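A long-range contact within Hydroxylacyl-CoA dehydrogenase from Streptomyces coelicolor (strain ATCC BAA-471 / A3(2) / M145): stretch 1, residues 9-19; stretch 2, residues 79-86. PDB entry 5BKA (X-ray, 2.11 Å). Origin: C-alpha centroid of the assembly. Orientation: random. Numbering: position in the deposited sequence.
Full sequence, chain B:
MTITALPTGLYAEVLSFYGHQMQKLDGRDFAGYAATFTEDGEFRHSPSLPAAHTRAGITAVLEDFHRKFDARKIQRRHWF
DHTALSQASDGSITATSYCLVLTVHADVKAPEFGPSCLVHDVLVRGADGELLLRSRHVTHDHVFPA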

ATOM      1  N   GLY B   9       8.848  10.449  12.050  1.00 51.86           N
ATOM      2  CA  GLY B   9       8.029  11.522  11.520  1.00 52.00           C
ATOM      3  C   GLY B   9       8.266  11.784  10.046  1.00 51.88           C
ATOM      4  O   GLY B   9       7.335  12.093   9.302  1.00 53.66           O
ATOM      5  N   LEU B  10       9.529  11.671   9.626  1.00 47.95           N
ATOM      6  CA  LEU B  10       9.860  11.863   8.217  1.00 44.58           C
ATOM      7  C   LEU B  10       9.237  10.779   7.345  1.00 39.56           C
ATOM      8  O   LEU B  10       8.766  11.063   6.237  1.00 39.32           O
ATOM      9  CB  LEU B  10      11.378  11.890   8.035  1.00 44.42           C
ATOM     10  CG  LEU B  10      11.898  11.866   6.595  1.00 45.64           C
ATOM     11  CD1 LEU B  10      11.379  13.061   5.809  1.00 47.33           C
ATOM     12  CD2 LEU B  10      13.420  11.820   6.565  1.00 45.21           C
ATOM     13  N   TYR B  11       9.219   9.534   7.827  1.00 38.64           N
ATOM     14  CA  TYR B  11       8.695   8.435   7.020  1.00 38.07           C
ATOM     15  C   TYR B  11       7.211   8.621   6.731  1.00 37.97           C
ATOM     16  O   TYR B  11       6.767   8.476   5.587  1.00 42.61           O
ATOM     17  CB  TYR B  11       8.944   7.100   7.721  1.00 38.11           C
ATOM     18  CG  TYR B  11       8.724   5.906   6.821  1.00 35.83           C
ATOM     19  CD1 TYR B  11       9.721   5.468   5.961  1.00 38.14           C
ATOM     20  CD2 TYR B  11       7.514   5.224   6.824  1.00 35.86           C
ATOM     21  CE1 TYR B  11       9.523   4.381   5.133  1.00 34.90           C
ATOM     22  CE2 TYR B  11       7.308   4.135   6.001  1.00 35.07           C
ATOM     23  CZ  TYR B  11       8.315   3.718   5.156  1.00 34.02           C
ATOM     24  OH  TYR B  11       8.113   2.632   4.335  1.00 33.23           O
ATOM     25  N   ALA B  12       6.426   8.938   7.763  1.00 36.91           N
ATOM     26  CA  ALA B  12       5.003   9.192   7.559  1.00 37.38           C
ATOM     27  C   ALA B  12       4.779  10.404   6.664  1.00 39.77           C
ATOM     28  O   ALA B  12       3.828  10.436   5.874  1.00 42.14           O
ATOM     29  CB  ALA B  12       4.307   9.382   8.906  1.00 37.29           C
ATOM     30  N   GLU B  13       5.642  11.418   6.780  1.00 39.70           N
ATOM     31  CA  GLU B  13       5.508  12.607   5.944  1.00 38.71           C
ATOM     32  C   GLU B  13       5.717  12.282   4.469  1.00 39.39           C
ATOM     33  O   GLU B  13       5.029  12.835   3.601  1.00 36.71           O
ATOM     34  CB  GLU B  13       6.499  13.676   6.405  1.00 41.13           C
ATOM     35  CG  GLU B  13       6.313  15.032   5.747  1.00 46.87           C
ATOM     36  CD  GLU B  13       7.464  15.978   6.034  1.00 55.40           C
ATOM     37  OE1 GLU B  13       8.405  15.572   6.749  1.00 58.41           O
ATOM     38  OE2 GLU B  13       7.429  17.128   5.545  1.00 58.28           O
ATOM     39  N   VAL B  14       6.665  11.393   4.162  1.00 36.05           N
ATOM     40  CA  VAL B  14       6.899  11.016   2.772  1.00 35.00           C
ATOM     41  C   VAL B  14       5.731  10.196   2.233  1.00 33.64           C
ATOM     42  O   VAL B  14       5.283  10.400   1.098  1.00 33.26           O
ATOM     43  CB  VAL B  14       8.237  10.266   2.635  1.00 37.35           C
ATOM     44  CG1 VAL B  14       8.383   9.676   1.239  1.00 33.88           C
ATOM     45  CG2 VAL B  14       9.400  11.199   2.941  1.00 36.50           C
ATOM     46  N   LEU B  15       5.218   9.261   3.038  1.00 33.10           N
ATOM     47  CA  LEU B  15       4.059   8.475   2.621  1.00 35.66           C
ATOM     48  C   LEU B  15       2.857   9.367   2.335  1.00 35.64           C
ATOM     49  O   LEU B  15       2.155   9.174   1.336  1.00 32.02           O
ATOM     50  CB  LEU B  15       3.710   7.442   3.692  1.00 31.78           C
ATOM     51  CG  LEU B  15       4.654   6.251   3.869  1.00 31.28           C
ATOM     52  CD1 LEU B  15       4.055   5.244   4.842  1.00 31.10           C
ATOM     53  CD2 LEU B  15       4.956   5.593   2.533  1.00 30.40           C
ATOM     54  N   SER B  16       2.598  10.341   3.212  1.00 33.76           N
ATOM     55  CA  SER B  16       1.519  11.295   2.976  1.00 38.22           C
ATOM     56  C   SER B  16       1.770  12.103   1.710  1.00 39.12           C
ATOM     57  O   SER B  16       0.852  12.332   0.912  1.00 34.88           O
ATOM     58  CB  SER B  16       1.363  12.219   4.184  1.00 36.21           C
ATOM     59  OG  SER B  16       0.346  13.180   3.959  1.00 43.20           O
ATOM     60  N   PHE B  17       3.005  12.577   1.531  1.00 37.00           N
ATOM     61  CA  PHE B  17       3.381  13.275   0.305  1.00 35.50           C
ATOM     62  C   PHE B  17       3.052  12.435  -0.925  1.00 34.33           C
ATOM     63  O   PHE B  17       2.466  12.931  -1.892  1.00 34.70           O
ATOM     64  CB  PHE B  17       4.871  13.624   0.349  1.00 36.05           C
ATOM     65  CG  PHE B  17       5.386  14.278  -0.902  1.00 36.51           C
ATOM     66  CD1 PHE B  17       5.171  15.627  -1.134  1.00 39.15           C
ATOM     67  CD2 PHE B  17       6.097  13.547  -1.839  1.00 38.51           C
ATOM     68  CE1 PHE B  17       5.649  16.232  -2.283  1.00 38.77           C
ATOM     69  CE2 PHE B  17       6.578  14.146  -2.990  1.00 38.11           C
ATOM     70  CZ  PHE B  17       6.353  15.490  -3.211  1.00 37.77           C
ATOM     71  N   TYR B  18       3.415  11.150  -0.895  1.00 33.14           N
ATOM     72  CA  TYR B  18       3.126  10.269  -2.023  1.00 32.26           C
ATOM     73  C   TYR B  18       1.627  10.050  -2.191  1.00 34.29           C
ATOM     74  O   TYR B  18       1.134   9.941  -3.319  1.00 32.16           O
ATOM     75  CB  TYR B  18       3.838   8.928  -1.839  1.00 31.30           C
ATOM     76  CG  TYR B  18       5.321   8.966  -2.124  1.00 31.56           C
ATOM     77  CD1 TYR B  18       5.866   9.949  -2.940  1.00 32.38           C
ATOM     78  CD2 TYR B  18       6.174   8.015  -1.582  1.00 31.19           C
ATOM     79  CE1 TYR B  18       7.221   9.984  -3.202  1.00 32.85           C
ATOM     80  CE2 TYR B  18       7.529   8.041  -1.840  1.00 31.70           C
ATOM     81  CZ  TYR B  18       8.047   9.028  -2.650  1.00 32.53           C
ATOM     82  OH  TYR B  18       9.398   9.058  -2.909  1.00 33.26           O
ATOM     83  N   GLY B  19       0.890   9.970  -1.080  1.00 32.27           N
ATOM     84  CA  GLY B  19      -0.545   9.743  -1.175  1.00 32.41           C
ATOM     85  C   GLY B  19      -1.260  10.850  -1.923  1.00 33.53           C
ATOM     86  O   GLY B  19      -2.049  10.591  -2.836  1.00 33.64           O
ATOM     87  N   TRP B  79       0.004   2.418  -7.582  1.00 19.88           N
ATOM     88  CA  TRP B  79       0.206   1.962  -6.214  1.00 22.26           C
ATOM     89  C   TRP B  79       1.686   1.999  -5.853  1.00 24.08           C
ATOM     90  O   TRP B  79       2.542   1.673  -6.675  1.00 25.20           O
ATOM     91  CB  TRP B  79      -0.335   0.541  -6.043  1.00 18.61           C
ATOM     92  CG  TRP B  79      -1.815   0.487  -5.833  1.00 18.78           C
ATOM     93  CD1 TRP B  79      -2.772   1.109  -6.580  1.00 19.41           C
ATOM     94  CD2 TRP B  79      -2.509  -0.224  -4.803  1.00 18.92           C
ATOM     95  NE1 TRP B  79      -4.019   0.829  -6.078  1.00 22.67           N
ATOM     96  CE2 TRP B  79      -3.885   0.014  -4.986  1.00 19.61           C
ATOM     97  CE3 TRP B  79      -2.100  -1.040  -3.743  1.00 19.05           C
ATOM     98  CZ2 TRP B  79      -4.854  -0.530  -4.148  1.00 20.44           C
ATOM     99  CZ3 TRP B  79      -3.064  -1.579  -2.911  1.00 22.23           C
ATOM    100  CH2 TRP B  79      -4.425  -1.323  -3.118  1.00 20.61           C
ATOM    101  N   PHE B  80       1.982   2.412  -4.623  1.00 19.38           N
ATOM    102  CA  PHE B  80       3.336   2.408  -4.086  1.00 20.51           C
ATOM    103  C   PHE B  80       3.443   1.401  -2.947  1.00 26.59           C
ATOM    104  O   PHE B  80       2.446   1.034  -2.321  1.00 25.94           O
ATOM    105  CB  PHE B  80       3.740   3.797  -3.575  1.00 23.38           C
ATOM    106  CG  PHE B  80       4.282   4.713  -4.639  1.00 26.66           C
ATOM    107  CD1 PHE B  80       3.895   4.578  -5.962  1.00 30.15           C
ATOM    108  CD2 PHE B  80       5.174   5.720  -4.307  1.00 24.76           C
ATOM    109  CE1 PHE B  80       4.393   5.428  -6.935  1.00 32.63           C
ATOM    110  CE2 PHE B  80       5.675   6.573  -5.275  1.00 31.02           C
ATOM    111  CZ  PHE B  80       5.284   6.424  -6.591  1.00 29.79           C
ATOM    112  N   ASP B  81       4.673   0.962  -2.674  1.00 20.60           N
ATOM    113  CA  ASP B  81       4.909   0.040  -1.570  1.00 22.19           C
ATOM    114  C   ASP B  81       6.381   0.053  -1.185  1.00 25.64           C
ATOM    115  O   ASP B  81       7.255   0.289  -2.024  1.00 26.09           O
ATOM    116  CB  ASP B  81       4.489  -1.389  -1.927  1.00 23.13           C
ATOM    117  CG  ASP B  81       4.053  -2.189  -0.714  1.00 28.36           C
ATOM    118  OD1 ASP B  81       2.996  -1.862  -0.140  1.00 32.04           O
ATOM    119  OD2 ASP B  81       4.766  -3.141  -0.335  1.00 29.76           O
ATOM    120  N   HIS B  82       6.634  -0.228   0.095  1.00 23.74           N
ATOM    121  CA  HIS B  82       7.984  -0.441   0.623  1.00 24.83           C
ATOM    122  C   HIS B  82       8.902   0.746   0.337  1.00 26.55           C
ATOM    123  O   HIS B  82      10.012   0.594  -0.176  1.00 27.45           O
ATOM    124  CB  HIS B  82       8.581  -1.741   0.080  1.00 24.76           C
ATOM    125  CG  HIS B  82       8.047  -2.971   0.743  1.00 24.61           C
ATOM    126  ND1 HIS B  82       7.681  -3.002   2.071  1.00 25.18           N
ATOM    127  CD2 HIS B  82       7.816  -4.215   0.259  1.00 24.14           C
ATOM    128  CE1 HIS B  82       7.249  -4.212   2.378  1.00 25.08           C
ATOM    129  NE2 HIS B  82       7.317  -4.966   1.296  1.00 24.43           N
ATOM    130  N   THR B  83       8.423   1.941   0.669  1.00 28.06           N
ATOM    131  CA  THR B  83       9.267   3.126   0.599  1.00 32.53           C
ATOM    132  C   THR B  83      10.448   2.977   1.549  1.00 35.52           C
ATOM    133  O   THR B  83      10.284   2.581   2.706  1.00 34.36           O
ATOM    134  CB  THR B  83       8.452   4.373   0.945  1.00 30.84           C
ATOM    135  OG1 THR B  83       7.418   4.556  -0.030  1.00 26.40           O
ATOM    136  CG2 THR B  83       9.341   5.608   0.967  1.00 32.13           C
ATOM    137  N   ALA B  84      11.647   3.280   1.052  1.00 34.17           N
ATOM    138  CA  ALA B  84      12.869   3.201   1.845  1.00 33.00           C
ATOM    139  C   ALA B  84      13.617   4.517   1.704  1.00 36.04           C
ATOM    140  O   ALA B  84      13.958   4.922   0.588  1.00 36.39           O
ATOM    141  CB  ALA B  84      13.746   2.027   1.397  1.00 31.88           C
ATOM    142  N   LEU B  85      13.870   5.182   2.829  1.00 36.83           N
ATOM    143  CA  LEU B  85      14.469   6.506   2.855  1.00 36.79           C
ATOM    144  C   LEU B  85      15.888   6.474   3.406  1.00 40.40           C
ATOM    145  O   LEU B  85      16.278   5.568   4.147  1.00 40.72           O
ATOM    146  CB  LEU B  85      13.624   7.470   3.694  1.00 35.99           C
ATOM    147  CG  LEU B  85      12.131   7.566   3.391  1.00 34.19           C
ATOM    148  CD1 LEU B  85      11.450   8.460   4.414  1.00 34.47           C
ATOM    149  CD2 LEU B  85      11.905   8.089   1.984  1.00 33.19           C
ATOM    150  N   SER B  86      16.659   7.485   3.017  1.00 42.70           N
ATOM    151  CA  SER B  86      18.031   7.670   3.467  1.00 44.57           C
ATOM    152  C   SER B  86      18.415   9.117   3.196  1.00 47.45           C
ATOM    153  O   SER B  86      17.894   9.746   2.267  1.00 47.18           O
ATOM    154  CB  SER B  86      19.006   6.708   2.778  1.00 46.45           C
ATOM    155  OG  SER B  86      19.025   6.918   1.379  1.00 49.74           O
TER
HETATM  156  O   HOH W   1       6.201   1.218   2.976  1.00 33.84           O

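A helix, residues 10-19, packs across a strand, residues 79-86, with the two axes 9.7 Å apart at closest approach and their N-to-C directions at 127°. About 400 Å² is buried between them, most heavily around Leu85, Thr83 and Tyr11.

Leu85 points toward the helix and gives up the largest area. Its CD1 lies 3.7 Å from CG2 of Val14, 3.8 Å from CD1 of Tyr11 and 4.1 Å from CG of Leu10, so a single methyl meets two adjacent residues, Leu10 and Tyr11, and Val14 about one turn further on. A branched aliphatic side chain suits this place: it packs against apolar surface on all three and adds no polar group needing a partner.

Tyr11 reaches the strand in a different way. Its CA-to-CB bond runs sideways, but the t rotamer (chi1 -167°) brings the end of the ring nearer, and OH donates a hydrogen bond to the backbone O of Thr83 at 2.7 Å, with that oxygen near the ring plane. Water 1 donates to Tyr11 OH at 2.7 Å and accepts a weak hydrogen bond from Thr83 N at 3.3 Å, a second, indirect link between the same residues. Tyrosine thus combines an apolar ring that packs against Leu85 with a hydroxyl that satisfies a main-chain carbonyl.

Thr83, also directed at the helix, offers both a methyl and a hydroxyl. Its CG2 faces Val14 CG1 at 4.2 Å, while OG1, hydrogen-bonded elsewhere in the structure, lies 3.7 Å from Leu15 CD2.

Farther along the helix, the edge of Phe80, with its slightly positive C-H hydrogens, meets the electron-rich face of Tyr18, with CD2 of each ring 3.7 Å from the other, centroids 5.1 Å apart and planes at 67°; Tyr18 OH is hydrogen-bonded elsewhere. Phe80, Thr83 and Leu85 point toward the helix, whereas Asp81, His82 and Ala84 point away.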